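Local coordinates for protein transcriptional regulator, ROK family (Vibrio cholerae O1 biovar eltor, PDB 1Z05) that probably binds DNA to regulate genes of carbohydrate metabolism, as a zinc-containing member of the ROK family and a homologue of E. coli Mlc, at residues I39-V44 with T71-E76; R43-I48 with Q415-G420; I54-L59 with V99-N104; P211-N216 with G420-K425. All coordinates share one frame; numbering follows the deposited sequence. Where two conformers were deposited one is given.

Contact 1. Residues I39-V44 with T71-E76; sequences INAGRV and TKITRE. With SO4 (sulfate ion), chain G.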
loop_
_atom_site.group_PDB
_atom_site.type_symbol
_atom_site.label_atom_id
_atom_site.label_comp_id
_atom_site.label_asym_id
_atom_site.label_seq_id
_atom_site.Cartn_x
_atom_site.Cartn_y
_atom_site.Cartn_z
ATOM N N ILE A 39 14.205 -11.608 10.849
ATOM C CA ILE A 39 13.409 -10.484 11.351
ATOM C C ILE A 39 13.934 -9.919 12.680
ATOM O O ILE A 39 14.106 -8.706 12.826
ATOM C CB ILE A 39 11.894 -10.855 11.424
ATOM C CG1 ILE A 39 11.253 -10.749 10.030
ATOM C CG2 ILE A 39 11.139 -9.998 12.442
ATOM C CD1 ILE A 39 11.635 -9.484 9.239
ATOM N N ASN A 40 14.214 -10.801 13.631
ATOM C CA ASN A 40 14.681 -10.375 14.945
ATOM C C ASN A 40 16.079 -9.782 14.904
ATOM O O ASN A 40 16.366 -8.806 15.597
ATOM C CB ASN A 40 14.602 -11.527 15.942
ATOM C CG ASN A 40 13.192 -11.785 16.417
ATOM O OD1 ASN A 40 12.326 -10.911 16.346
ATOM N ND2 ASN A 40 12.954 -12.986 16.917
ATOM N N ALA A 41 16.938 -10.370 14.074
ATOM C CA ALA A 41 18.282 -9.844 13.865
ATOM C C ALA A 41 18.225 -8.421 13.320
ATOM O O ALA A 41 18.948 -7.554 13.793
ATOM C CB ALA A 41 19.080 -10.754 12.940
ATOM N N GLY A 42 17.344 -8.176 12.347
ATOM C CA GLY A 42 17.153 -6.818 11.820
ATOM C C GLY A 42 16.616 -5.831 12.848
ATOM O O GLY A 42 17.105 -4.713 12.951
ATOM N N ARG A 43 15.612 -6.248 13.616
ATOM C CA ARG A 43 15.048 -5.411 14.680
ATOM C C ARG A 43 16.110 -4.988 15.704
ATOM O O ARG A 43 16.185 -3.819 16.085
ATOM C CB ARG A 43 13.898 -6.134 15.378
ATOM C CG ARG A 43 12.647 -6.245 14.512
ATOM C CD ARG A 43 11.482 -6.921 15.247
ATOM N NE ARG A 43 10.916 -6.053 16.283
ATOM C CZ ARG A 43 10.846 -6.354 17.579
ATOM N NH1 ARG A 43 11.283 -7.527 18.029
ATOM N NH2 ARG A 43 10.314 -5.483 18.428
ATOM N N VAL A 44 16.925 -5.947 16.137
ATOM C CA VAL A 44 17.998 -5.681 17.101
ATOM C C VAL A 44 19.076 -4.770 16.503
ATOM O O VAL A 44 19.517 -3.817 17.143
ATOM C CB VAL A 44 18.614 -6.990 17.643
ATOM C CG1 VAL A 44 19.930 -6.722 18.397
ATOM C CG2 VAL A 44 17.620 -7.689 18.558
ATOM N N THR A 71 20.963 -12.523 23.474
ATOM C CA THR A 71 22.308 -13.105 23.518
ATOM C C THR A 71 22.680 -13.808 22.202
ATOM O O THR A 71 23.736 -13.533 21.633
ATOM C CB THR A 71 22.448 -14.042 24.734
ATOM O OG1 THR A 71 22.342 -13.256 25.925
ATOM C CG2 THR A 71 23.784 -14.797 24.731
ATOM N N LYS A 72 21.798 -14.687 21.725
ATOM C CA LYS A 72 22.013 -15.420 20.476
ATOM C C LYS A 72 22.155 -14.492 19.267
ATOM O O LYS A 72 23.058 -14.677 18.458
ATOM C CB LYS A 72 20.897 -16.450 20.237
ATOM C CG LYS A 72 20.986 -17.672 21.143
ATOM C CD LYS A 72 20.048 -18.806 20.705
ATOM C CE LYS A 72 18.600 -18.512 21.069
ATOM N NZ LYS A 72 17.765 -19.750 21.085
ATOM N N ILE A 73 21.278 -13.493 19.162
ATOM C CA ILE A 73 21.340 -12.525 18.066
ATOM C C ILE A 73 22.623 -11.684 18.103
ATOM O O ILE A 73 23.322 -11.571 17.088
ATOM C CB ILE A 73 20.093 -11.593 18.023
ATOM C CG1 ILE A 73 18.835 -12.404 17.658
ATOM C CG2 ILE A 73 20.312 -10.457 17.023
ATOM C CD1 ILE A 73 17.520 -11.778 18.120
ATOM N N THR A 74 22.928 -11.090 19.256
ATOM C CA THR A 74 24.124 -10.256 19.364
ATOM C C THR A 74 25.404 -11.054 19.151
ATOM O O THR A 74 26.356 -10.541 18.573
ATOM C CB THR A 74 24.220 -9.499 20.714
ATOM O OG1 THR A 74 24.074 -10.418 21.802
ATOM C CG2 THR A 74 23.160 -8.405 20.805
ATOM N N ARG A 75 25.434 -12.302 19.625
ATOM C CA ARG A 75 26.623 -13.132 19.454
ATOM C C ARG A 75 26.931 -13.377 17.970
ATOM O O ARG A 75 28.085 -13.266 17.553
ATOM C CB ARG A 75 26.505 -14.445 20.248
ATOM C CG ARG A 75 27.724 -15.399 20.197
ATOM C CD ARG A 75 29.089 -14.710 20.407
ATOM N NE ARG A 75 29.086 -13.691 21.457
ATOM C CZ ARG A 75 30.074 -12.823 21.666
ATOM N NH1 ARG A 75 31.161 -12.843 20.903
ATOM N NH2 ARG A 75 29.978 -11.932 22.642
ATOM N N GLU A 76 25.906 -13.724 17.186
ATOM C CA GLU A 76 26.076 -13.875 15.740
ATOM C C GLU A 76 26.527 -12.554 15.094
ATOM O O GLU A 76 27.409 -12.554 14.235
ATOM C CB GLU A 76 24.808 -14.413 15.056
ATOM C CG GLU A 76 24.377 -15.794 15.534
ATOM C CD GLU A 76 23.656 -16.628 14.472
ATOM O OE1 GLU A 76 23.501 -16.159 13.319
ATOM O OE2 GLU A 76 23.249 -17.767 14.800
HETATM S S SO4 G . 27.835 -14.405 24.881
HETATM O O1 SO4 G . 29.259 -14.693 25.049
HETATM O O2 SO4 G . 27.060 -15.351 25.678
HETATM O O3 SO4 G . 27.561 -13.031 25.304
HETATM O O4 SO4 G . 27.452 -14.559 23.481
#
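Arg75 NE donates to O4 of a bound sulfate at 2.7 Å, a bent bond with an N-H...O angle of 141°. O4 sits at the edge of the guanidinium, near its plane; Arg75 CG is anti to the backbone N (chi1 -178°) and the chain bends at chi2 and chi3, which curls it round O4. The methyl CG2 of Thr71, one turn back, lies 3.5 Å from sulfate O2.

Across the contact the meeting is apolar, and Ile73 does most of it. Its two branches divide the work: Ile73 CG2 lies 3.8 Å from Ala41 CA and 3.9 Å from Val44 CB, while Ile73 CD1 reaches Asn40 CB at 3.6 Å. Val44 CG1 and Thr74 CG2 approach loosely, 4.4 Å apart. Thr74 OG1 is hydrogen-bonded to Ile70 O within its own helix.

The two helical segments cross at -76° with axes 9.9 Å apart. This steep packing of helix 35-51 against helix 67-79, with helix 56-63 between them in the chain, is that of a winged helix-turn-helix domain. By topology helix 67-79 is probably the DNA-recognition helix, and the sulfate on its outer side, though probably from the crystallisation liquor, is consistent with a phosphate-binding surface.

Contact 2. Residues R43-I48 with Q415-G420; sequences RVYKLI and QALYDG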
loop_
_atom_site.group_PDB
_atom_site.type_symbol
_atom_site.label_atom_id
_atom_site.label_comp_id
_atom_site.label_asym_id
_atom_site.label_seq_id
_atom_site.Cartn_x
_atom_site.Cartn_y
_atom_site.Cartn_z
ATOM N N ARG A 43 15.612 -6.248 13.616
ATOM C CA ARG A 43 15.048 -5.411 14.680
ATOM C C ARG A 43 16.110 -4.988 15.704
ATOM O O ARG A 43 16.185 -3.819 16.085
ATOM C CB ARG A 43 13.898 -6.134 15.378
ATOM C CG ARG A 43 12.647 -6.245 14.512
ATOM C CD ARG A 43 11.482 -6.921 15.247
ATOM N NE ARG A 43 10.916 -6.053 16.283
ATOM C CZ ARG A 43 10.846 -6.354 17.579
ATOM N NH1 ARG A 43 11.283 -7.527 18.029
ATOM N NH2 ARG A 43 10.314 -5.483 18.428
ATOM N N VAL A 44 16.925 -5.947 16.137
ATOM C CA VAL A 44 17.998 -5.681 17.101
ATOM C C VAL A 44 19.076 -4.770 16.503
ATOM O O VAL A 44 19.517 -3.817 17.143
ATOM C CB VAL A 44 18.614 -6.990 17.643
ATOM C CG1 VAL A 44 19.930 -6.722 18.397
ATOM C CG2 VAL A 44 17.620 -7.689 18.558
ATOM N N TYR A 45 19.482 -5.063 15.273
ATOM C CA TYR A 45 20.494 -4.255 14.586
ATOM C C TYR A 45 20.052 -2.798 14.385
ATOM O O TYR A 45 20.857 -1.859 14.549
ATOM C CB TYR A 45 20.838 -4.904 13.247
ATOM C CG TYR A 45 21.879 -4.155 12.475
ATOM C CD1 TYR A 45 23.242 -4.411 12.681
ATOM C CD2 TYR A 45 21.517 -3.181 11.539
ATOM C CE1 TYR A 45 24.221 -3.715 11.962
ATOM C CE2 TYR A 45 22.495 -2.474 10.824
ATOM C CZ TYR A 45 23.837 -2.748 11.044
ATOM O OH TYR A 45 24.805 -2.077 10.329
ATOM N N LYS A 46 18.784 -2.610 14.019
ATOM C CA LYS A 46 18.212 -1.258 13.876
ATOM C C LYS A 46 18.235 -0.481 15.197
ATOM O O LYS A 46 18.564 0.712 15.216
ATOM C CB LYS A 46 16.794 -1.313 13.294
ATOM C CG LYS A 46 16.198 0.063 12.995
ATOM C CD LYS A 46 14.756 -0.038 12.524
ATOM C CE LYS A 46 14.156 1.331 12.259
ATOM N NZ LYS A 46 12.808 1.172 11.641
ATOM N N LEU A 47 17.891 -1.151 16.297
ATOM C CA LEU A 47 17.987 -0.525 17.621
ATOM C C LEU A 47 19.417 -0.078 17.948
ATOM O O LEU A 47 19.638 1.051 18.396
ATOM C CB LEU A 47 17.455 -1.465 18.709
ATOM C CG LEU A 47 15.933 -1.536 18.860
ATOM C CD1 LEU A 47 15.543 -2.652 19.829
ATOM C CD2 LEU A 47 15.344 -0.198 19.310
ATOM N N ILE A 48 20.382 -0.964 17.706
ATOM C CA ILE A 48 21.798 -0.663 17.933
ATOM C C ILE A 48 22.286 0.492 17.040
ATOM O O ILE A 48 23.000 1.396 17.502
ATOM C CB ILE A 48 22.674 -1.922 17.717
ATOM C CG1 ILE A 48 22.302 -2.998 18.733
ATOM C CG2 ILE A 48 24.151 -1.592 17.864
ATOM C CD1 ILE A 48 22.833 -4.371 18.407
ATOM N N GLN A 415 17.736 -0.565 4.313
ATOM C CA GLN A 415 16.500 -1.273 4.651
ATOM C C GLN A 415 16.672 -2.796 4.680
ATOM O O GLN A 415 16.008 -3.473 5.471
ATOM C CB GLN A 415 15.338 -0.849 3.737
ATOM C CG GLN A 415 13.941 -1.276 4.224
ATOM C CD GLN A 415 13.628 -0.833 5.655
ATOM O OE1 GLN A 415 13.281 -1.655 6.505
ATOM N NE2 GLN A 415 13.750 0.465 5.923
ATOM N N ALA A 416 17.570 -3.328 3.849
ATOM C CA ALA A 416 17.878 -4.776 3.869
ATOM C C ALA A 416 18.643 -5.196 5.128
ATOM O O ALA A 416 18.524 -6.337 5.562
ATOM C CB ALA A 416 18.659 -5.204 2.624
ATOM N N LEU A 417 19.430 -4.280 5.694
ATOM C CA LEU A 417 20.058 -4.493 7.013
ATOM C C LEU A 417 18.982 -4.525 8.117
ATOM O O LEU A 417 18.944 -5.443 8.932
ATOM C CB LEU A 417 21.099 -3.403 7.312
ATOM C CG LEU A 417 22.380 -3.410 6.459
ATOM C CD1 LEU A 417 23.170 -2.135 6.626
ATOM C CD2 LEU A 417 23.281 -4.612 6.767
ATOM N N TYR A 418 18.108 -3.526 8.112
ATOM C CA TYR A 418 17.004 -3.434 9.071
ATOM C C TYR A 418 15.975 -4.572 8.945
ATOM O O TYR A 418 15.364 -4.975 9.937
ATOM C CB TYR A 418 16.306 -2.090 8.933
ATOM C CG TYR A 418 17.117 -0.893 9.387
ATOM C CD1 TYR A 418 18.381 -1.040 9.982
ATOM C CD2 TYR A 418 16.602 0.391 9.247
ATOM C CE1 TYR A 418 19.112 0.072 10.405
ATOM C CE2 TYR A 418 17.318 1.505 9.673
ATOM C CZ TYR A 418 18.565 1.340 10.244
ATOM O OH TYR A 418 19.245 2.460 10.655
ATOM N N ASP A 419 15.766 -5.070 7.729
ATOM C CA ASP A 419 14.890 -6.219 7.529
ATOM C C ASP A 419 15.603 -7.504 7.951
ATOM O O ASP A 419 14.962 -8.539 8.121
ATOM C CB ASP A 419 14.413 -6.314 6.073
ATOM C CG ASP A 419 13.443 -5.196 5.686
ATOM O OD1 ASP A 419 12.954 -4.465 6.578
ATOM O OD2 ASP A 419 13.172 -5.047 4.473
ATOM N N GLY A 420 16.927 -7.425 8.118
ATOM C CA GLY A 420 17.744 -8.553 8.569
ATOM C C GLY A 420 18.246 -9.431 7.435
ATOM O O GLY A 420 19.123 -10.279 7.645
#
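The Tyr418 ring takes the aliphatic chain of Lys46 over one face and the ring of Tyr45 at its edge. Lys46 CG stands 3.6 Å from the Tyr418 centroid and 3° off the ring normal, a CH-pi contact almost exactly above the centre. The two tyrosines meet edge to edge, Tyr45 CD2 lying 4.1 Å from Tyr418 CD1, and their side chains run at about a right angle. This is a helix-to-helix seam between two domains: helix 35-51, the first of the winged-helix part, lies against the end of helix 407-418, which belongs to the ROK body.

Lys46 spans the ring because its whole chain is extended, with CG anti to the backbone N (chi1 -174°). Its CB comes within 3.7 Å of Tyr418 CD1, and CD and CE continue past CD2, so the tyrosine lies against methylenes. The far end of that ring is tied to helix 35-51 as well, through a hydrogen bond from Tyr418 OH to Asp49 OD2.

Beside this pair, Tyr45 and Leu417 form the more buried half of the seam, where Leu423 of helix 421-428 touches both. Just beyond, Gly420 takes a positive phi between helix 407-418 and helix 421-428. Tyr45 CE2 rests 3.9 Å from Leu417 CB, and Tyr45 OH lies 4.0 Å from the methyl Leu417 CD1.

Contact 3. Residues I54-L59 with V99-N104; sequences ISRIDL and VGLQTN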
loop_
_atom_site.group_PDB
_atom_site.type_symbol
_atom_site.label_atom_id
_atom_site.label_comp_id
_atom_site.label_asym_id
_atom_site.label_seq_id
_atom_site.Cartn_x
_atom_site.Cartn_y
_atom_site.Cartn_z
ATOM N N ILE A 54 24.309 0.798 23.485
ATOM C CA ILE A 54 23.108 0.317 24.170
ATOM C C ILE A 54 23.377 -1.031 24.831
ATOM O O ILE A 54 24.032 -1.889 24.245
ATOM C CB ILE A 54 21.888 0.247 23.188
ATOM C CG1 ILE A 54 20.599 -0.138 23.928
ATOM C CG2 ILE A 54 22.175 -0.696 22.005
ATOM C CD1 ILE A 54 19.323 -0.016 23.073
ATOM N N SER A 55 22.868 -1.209 26.049
ATOM C CA SER A 55 23.059 -2.454 26.785
ATOM C C SER A 55 22.131 -3.549 26.287
ATOM O O SER A 55 21.095 -3.276 25.670
ATOM C CB SER A 55 22.832 -2.240 28.277
ATOM O OG SER A 55 21.463 -2.025 28.561
ATOM N N ARG A 56 22.499 -4.794 26.577
ATOM C CA ARG A 56 21.675 -5.929 26.202
ATOM C C ARG A 56 20.335 -5.895 26.928
ATOM O O ARG A 56 19.308 -6.266 26.354
ATOM C CB ARG A 56 22.411 -7.240 26.472
ATOM C CG ARG A 56 23.421 -7.598 25.395
ATOM C CD ARG A 56 24.137 -8.893 25.735
ATOM N NE ARG A 56 25.149 -9.226 24.735
ATOM C CZ ARG A 56 26.343 -8.643 24.645
ATOM N NH1 ARG A 56 26.693 -7.683 25.493
ATOM N NH2 ARG A 56 27.192 -9.023 23.700
ATOM N N ILE A 57 20.341 -5.450 28.183
ATOM C CA ILE A 57 19.092 -5.324 28.940
ATOM C C ILE A 57 18.144 -4.280 28.304
ATOM O O ILE A 57 16.950 -4.542 28.158
ATOM C CB ILE A 57 19.321 -5.152 30.490
ATOM C CG1 ILE A 57 18.022 -5.372 31.279
ATOM C CG2 ILE A 57 19.955 -3.812 30.839
ATOM C CD1 ILE A 57 17.532 -6.811 31.287
ATOM N N ASP A 58 18.691 -3.138 27.886
ATOM C CA ASP A 58 17.931 -2.119 27.142
ATOM C C ASP A 58 17.401 -2.624 25.790
ATOM O O ASP A 58 16.275 -2.297 25.395
ATOM C CB ASP A 58 18.784 -0.865 26.921
ATOM C CG ASP A 58 18.853 0.034 28.151
ATOM O OD1 ASP A 58 18.554 -0.430 29.274
ATOM O OD2 ASP A 58 19.217 1.222 27.990
ATOM N N LEU A 59 18.211 -3.412 25.084
ATOM C CA LEU A 59 17.766 -4.052 23.846
ATOM C C LEU A 59 16.640 -5.046 24.109
ATOM O O LEU A 59 15.681 -5.127 23.342
ATOM C CB LEU A 59 18.928 -4.760 23.141
ATOM C CG LEU A 59 19.954 -3.920 22.393
ATOM C CD1 LEU A 59 21.149 -4.820 22.032
ATOM C CD2 LEU A 59 19.350 -3.255 21.155
ATOM N N VAL A 99 31.538 -0.314 27.294
ATOM C CA VAL A 99 30.712 0.448 26.360
ATOM C C VAL A 99 29.730 -0.502 25.705
ATOM O O VAL A 99 30.096 -1.603 25.288
ATOM C CB VAL A 99 31.564 1.192 25.279
ATOM C CG1 VAL A 99 30.682 2.016 24.344
ATOM C CG2 VAL A 99 32.588 2.119 25.921
ATOM N N GLY A 100 28.475 -0.067 25.633
ATOM C CA GLY A 100 27.396 -0.857 25.058
ATOM C C GLY A 100 27.572 -1.070 23.572
ATOM O O GLY A 100 28.485 -0.518 22.957
ATOM N N LEU A 101 26.679 -1.866 22.995
ATOM C CA LEU A 101 26.784 -2.270 21.595
ATOM C C LEU A 101 26.544 -1.120 20.622
ATOM O O LEU A 101 25.623 -0.317 20.805
ATOM C CB LEU A 101 25.822 -3.428 21.300
ATOM C CG LEU A 101 26.143 -4.744 22.019
ATOM C CD1 LEU A 101 24.877 -5.564 22.219
ATOM C CD2 LEU A 101 27.196 -5.541 21.276
ATOM N N GLN A 102 27.402 -1.046 19.604
ATOM C CA GLN A 102 27.280 -0.074 18.518
ATOM C C GLN A 102 27.519 -0.777 17.189
ATOM O O GLN A 102 28.183 -1.815 17.131
ATOM C CB GLN A 102 28.314 1.047 18.645
ATOM C CG GLN A 102 28.283 1.823 19.953
ATOM C CD GLN A 102 29.359 2.902 19.989
ATOM O OE1 GLN A 102 30.442 2.691 20.523
ATOM N NE2 GLN A 102 29.069 4.048 19.396
ATOM N N THR A 103 26.992 -0.207 16.113
ATOM C CA THR A 103 27.267 -0.762 14.796
ATOM C C THR A 103 28.742 -0.526 14.463
ATOM O O THR A 103 29.323 0.512 14.816
ATOM C CB THR A 103 26.368 -0.154 13.703
ATOM O OG1 THR A 103 26.429 1.268 13.779
ATOM C CG2 THR A 103 24.939 -0.593 13.907
ATOM N N ASN A 104 29.335 -1.513 13.802
ATOM C CA ASN A 104 30.730 -1.493 13.420
ATOM C C ASN A 104 30.831 -1.318 11.904
ATOM O O ASN A 104 31.201 -2.249 11.190
ATOM C CB ASN A 104 31.399 -2.797 13.875
ATOM C CG ASN A 104 32.906 -2.789 13.687
ATOM O OD1 ASN A 104 33.540 -1.732 13.591
ATOM N ND2 ASN A 104 33.492 -3.976 13.651
#
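Ile54 and Leu101 face each other as one antiparallel hydrogen-bonded pair. Leu101 N donates to Ile54 O at 2.9 Å, and Ile54 N returns a longer bond of 3.2 Å to Leu101 O. Next to the pair the backbones come close enough for Gly100 CA to lie 3.6 Å from Ile54 O, an approach made possible by the missing side chain.

Leu101 then supplies the apolar part. With CG anti to the carbonyl carbon (chi1 -66°), the side chain swings to the side of helix 56-63, where Leu101 CD1 meets Leu59 CD1 at 3.8 Å and Arg56 CG at 4.0 Å. The same methyl lies over the centre of one face of the Arg56 guanidinium. Such a short bridge, joining the residues just ahead of the second helix to a wing strand, is a regular feature of the winged-helix fold; here strand 99-103 pairs on its other side with strand 83-86.

Further out, polar bonds hold the parts in place. Ser55 is the N-cap of helix 56-63, with OG accepting from Asp58 N at 3.1 Å in a fairly straight bond (163°). The guanidinium of Arg56 is fixed over Leu101 by a salt bridge from NH2 to Glu85 OE2 on strand 83-86, and NE makes a weak hydrogen bond to Thr74 OG1 of helix 67-79.

Contact 4. Residues P211-N216 with G420-K425; sequences PVFVAN and GLLLMK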
loop_
_atom_site.group_PDB
_atom_site.type_symbol
_atom_site.label_atom_id
_atom_site.label_comp_id
_atom_site.label_asym_id
_atom_site.label_seq_id
_atom_site.Cartn_x
_atom_site.Cartn_y
_atom_site.Cartn_z
ATOM N N PRO A 211 24.877 -10.422 -2.775
ATOM C CA PRO A 211 23.446 -10.107 -2.852
ATOM C C PRO A 211 23.207 -8.823 -3.635
ATOM O O PRO A 211 23.952 -7.843 -3.488
ATOM C CB PRO A 211 23.020 -9.924 -1.385
ATOM C CG PRO A 211 24.284 -9.783 -0.612
ATOM C CD PRO A 211 25.379 -10.445 -1.384
ATOM N N VAL A 212 22.172 -8.850 -4.468
ATOM C CA VAL A 212 21.848 -7.757 -5.365
ATOM C C VAL A 212 20.414 -7.318 -5.089
ATOM O O VAL A 212 19.508 -8.158 -4.973
ATOM C CB VAL A 212 21.994 -8.168 -6.860
ATOM C CG1 VAL A 212 21.813 -6.963 -7.773
ATOM C CG2 VAL A 212 23.368 -8.813 -7.106
ATOM N N PHE A 213 20.246 -6.004 -4.992
ATOM C CA PHE A 213 18.975 -5.339 -4.733
ATOM C C PHE A 213 18.686 -4.407 -5.898
ATOM O O PHE A 213 19.421 -3.443 -6.133
ATOM C CB PHE A 213 19.059 -4.560 -3.406
ATOM C CG PHE A 213 19.366 -5.445 -2.233
ATOM C CD1 PHE A 213 18.338 -6.047 -1.519
ATOM C CD2 PHE A 213 20.682 -5.746 -1.894
ATOM C CE1 PHE A 213 18.616 -6.906 -0.465
ATOM C CE2 PHE A 213 20.964 -6.605 -0.843
ATOM C CZ PHE A 213 19.932 -7.179 -0.126
ATOM N N VAL A 214 17.609 -4.707 -6.622
ATOM C CA VAL A 214 17.228 -3.982 -7.827
ATOM C C VAL A 214 15.905 -3.289 -7.548
ATOM O O VAL A 214 14.997 -3.906 -6.983
ATOM C CB VAL A 214 17.032 -4.954 -9.026
ATOM C CG1 VAL A 214 16.843 -4.179 -10.327
ATOM C CG2 VAL A 214 18.229 -5.916 -9.153
ATOM N N ALA A 215 15.789 -2.012 -7.912
ATOM C CA ALA A 215 14.518 -1.306 -7.715
ATOM C C ALA A 215 14.283 -0.201 -8.736
ATOM O O ALA A 215 15.223 0.324 -9.342
ATOM C CB ALA A 215 14.414 -0.750 -6.268
ATOM N N ASN A 216 13.014 0.141 -8.928
ATOM C CA ASN A 216 12.654 1.330 -9.674
ATOM C C ASN A 216 13.194 2.562 -8.938
ATOM O O ASN A 216 13.093 2.654 -7.713
ATOM C CB ASN A 216 11.136 1.410 -9.847
ATOM C CG ASN A 216 10.679 2.747 -10.389
ATOM O OD1 ASN A 216 10.416 3.672 -9.628
ATOM N ND2 ASN A 216 10.557 2.848 -11.710
ATOM N N GLY A 420 16.927 -7.425 8.118
ATOM C CA GLY A 420 17.744 -8.553 8.569
ATOM C C GLY A 420 18.246 -9.431 7.435
ATOM O O GLY A 420 19.123 -10.279 7.645
ATOM N N LEU A 421 17.695 -9.233 6.236
ATOM C CA LEU A 421 18.085 -10.020 5.062
ATOM C C LEU A 421 19.599 -9.973 4.804
ATOM O O LEU A 421 20.248 -11.011 4.651
ATOM C CB LEU A 421 17.315 -9.555 3.814
ATOM C CG LEU A 421 17.338 -10.444 2.556
ATOM C CD1 LEU A 421 16.037 -10.317 1.767
ATOM C CD2 LEU A 421 18.534 -10.153 1.648
ATOM N N LEU A 422 20.147 -8.764 4.758
ATOM C CA LEU A 422 21.556 -8.585 4.433
ATOM C C LEU A 422 22.451 -9.026 5.587
ATOM O O LEU A 422 23.512 -9.602 5.351
ATOM C CB LEU A 422 21.853 -7.139 4.026
ATOM C CG LEU A 422 23.260 -6.862 3.486
ATOM C CD1 LEU A 422 23.647 -7.859 2.381
ATOM C CD2 LEU A 422 23.350 -5.431 2.987
ATOM N N LEU A 423 22.016 -8.774 6.819
ATOM C CA LEU A 423 22.731 -9.263 8.001
ATOM C C LEU A 423 22.980 -10.766 7.923
ATOM O O LEU A 423 24.093 -11.227 8.168
ATOM C CB LEU A 423 21.964 -8.963 9.290
ATOM C CG LEU A 423 21.703 -7.519 9.698
ATOM C CD1 LEU A 423 20.937 -7.517 10.994
ATOM C CD2 LEU A 423 23.006 -6.740 9.834
ATOM N N MET A 424 21.943 -11.521 7.566
ATOM C CA MET A 424 22.057 -12.966 7.539
ATOM C C MET A 424 22.989 -13.413 6.419
ATOM O O MET A 424 23.753 -14.359 6.595
ATOM C CB MET A 424 20.679 -13.629 7.439
ATOM C CG MET A 424 19.783 -13.423 8.676
ATOM S SD MET A 424 20.416 -14.124 10.230
ATOM C CE MET A 424 21.383 -12.777 10.913
ATOM N N LYS A 425 22.950 -12.711 5.287
ATOM C CA LYS A 425 23.887 -12.971 4.202
ATOM C C LYS A 425 25.336 -12.734 4.623
ATOM O O LYS A 425 26.211 -13.529 4.288
ATOM C CB LYS A 425 23.535 -12.159 2.949
ATOM C CG LYS A 425 22.215 -12.579 2.297
ATOM C CD LYS A 425 22.358 -13.823 1.411
ATOM C CE LYS A 425 22.580 -13.436 -0.051
ATOM N NZ LYS A 425 22.694 -14.595 -0.986
#
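Pro211 CG touches Leu422 CD1 at 3.6 Å, the two side chains crossing at about a right angle, and Pro211 CB lies 3.8 Å from Lys425 CE. The lysine takes part through this methylene: its chain bends at chi2 and chi3 and slides past the proline ring in the opposite direction. Leu422 CG is anti to the backbone N (chi1 -172°), and this carries the methyl across to the proline although the side chain does not leave the helix straight toward the strand.

The aromatic contacts all fall on the rim of Phe213. Leu421 CD2 sits near the ring plane, 3.7 Å from Phe213 CZ, and Leu422 CD1 is likewise at the edge, at a looser 4.4 Å from Phe213 CE2. Two successive leucines thus both meet the outer edge of the ring, neither over a face. Phe213 is itself partly exposed, with the exposed Leu421 and the buried Leu422 at its edge.

Hydrogen bonds serve each segment separately. Met424 N donates a hydrogen bond to Gly420 O at 3.1 Å, with Gly420 at the N-cap, while Asn216 OD1 caps helix 217-228 by accepting from Arg219 N.

In the fold, strand 212-216 is an edge strand within this chain, beside 168-176 in the mixed five-stranded sheet of a domain with the actin-like ATPase (ASKHA) fold of the ROK family. Phe213 also packs on Ile413 and Ala416 of helix 407-418, Leu422 on Ser171 of strand 168-176, and the other side of helix 421-428 presents Leu423 and Met424 to helix 35-51.

Helix 35-51 starts both contact 1 and contact 2, which share Arg43 and Val44. Contact 1 closes a short loop back from helix 67-79. Contact 3 crosses it, since 54-59 lies inside that loop and 99-104 beyond it; together they knit the three helices and wing of the winged-helix domain, with Thr74 packing on Leu101. Contact 2 closes a far longer loop, from helix 35-51 to helix 407-418, with contact 3 nested inside. Contact 4, opening at 211-216 within that loop and closing on helix 421-428, crosses contact 2 and shares Gly420 with it. Through Leu423 and Met424, this last helix also touches Ala41, joining the ROK sheet to the winged-helix domain.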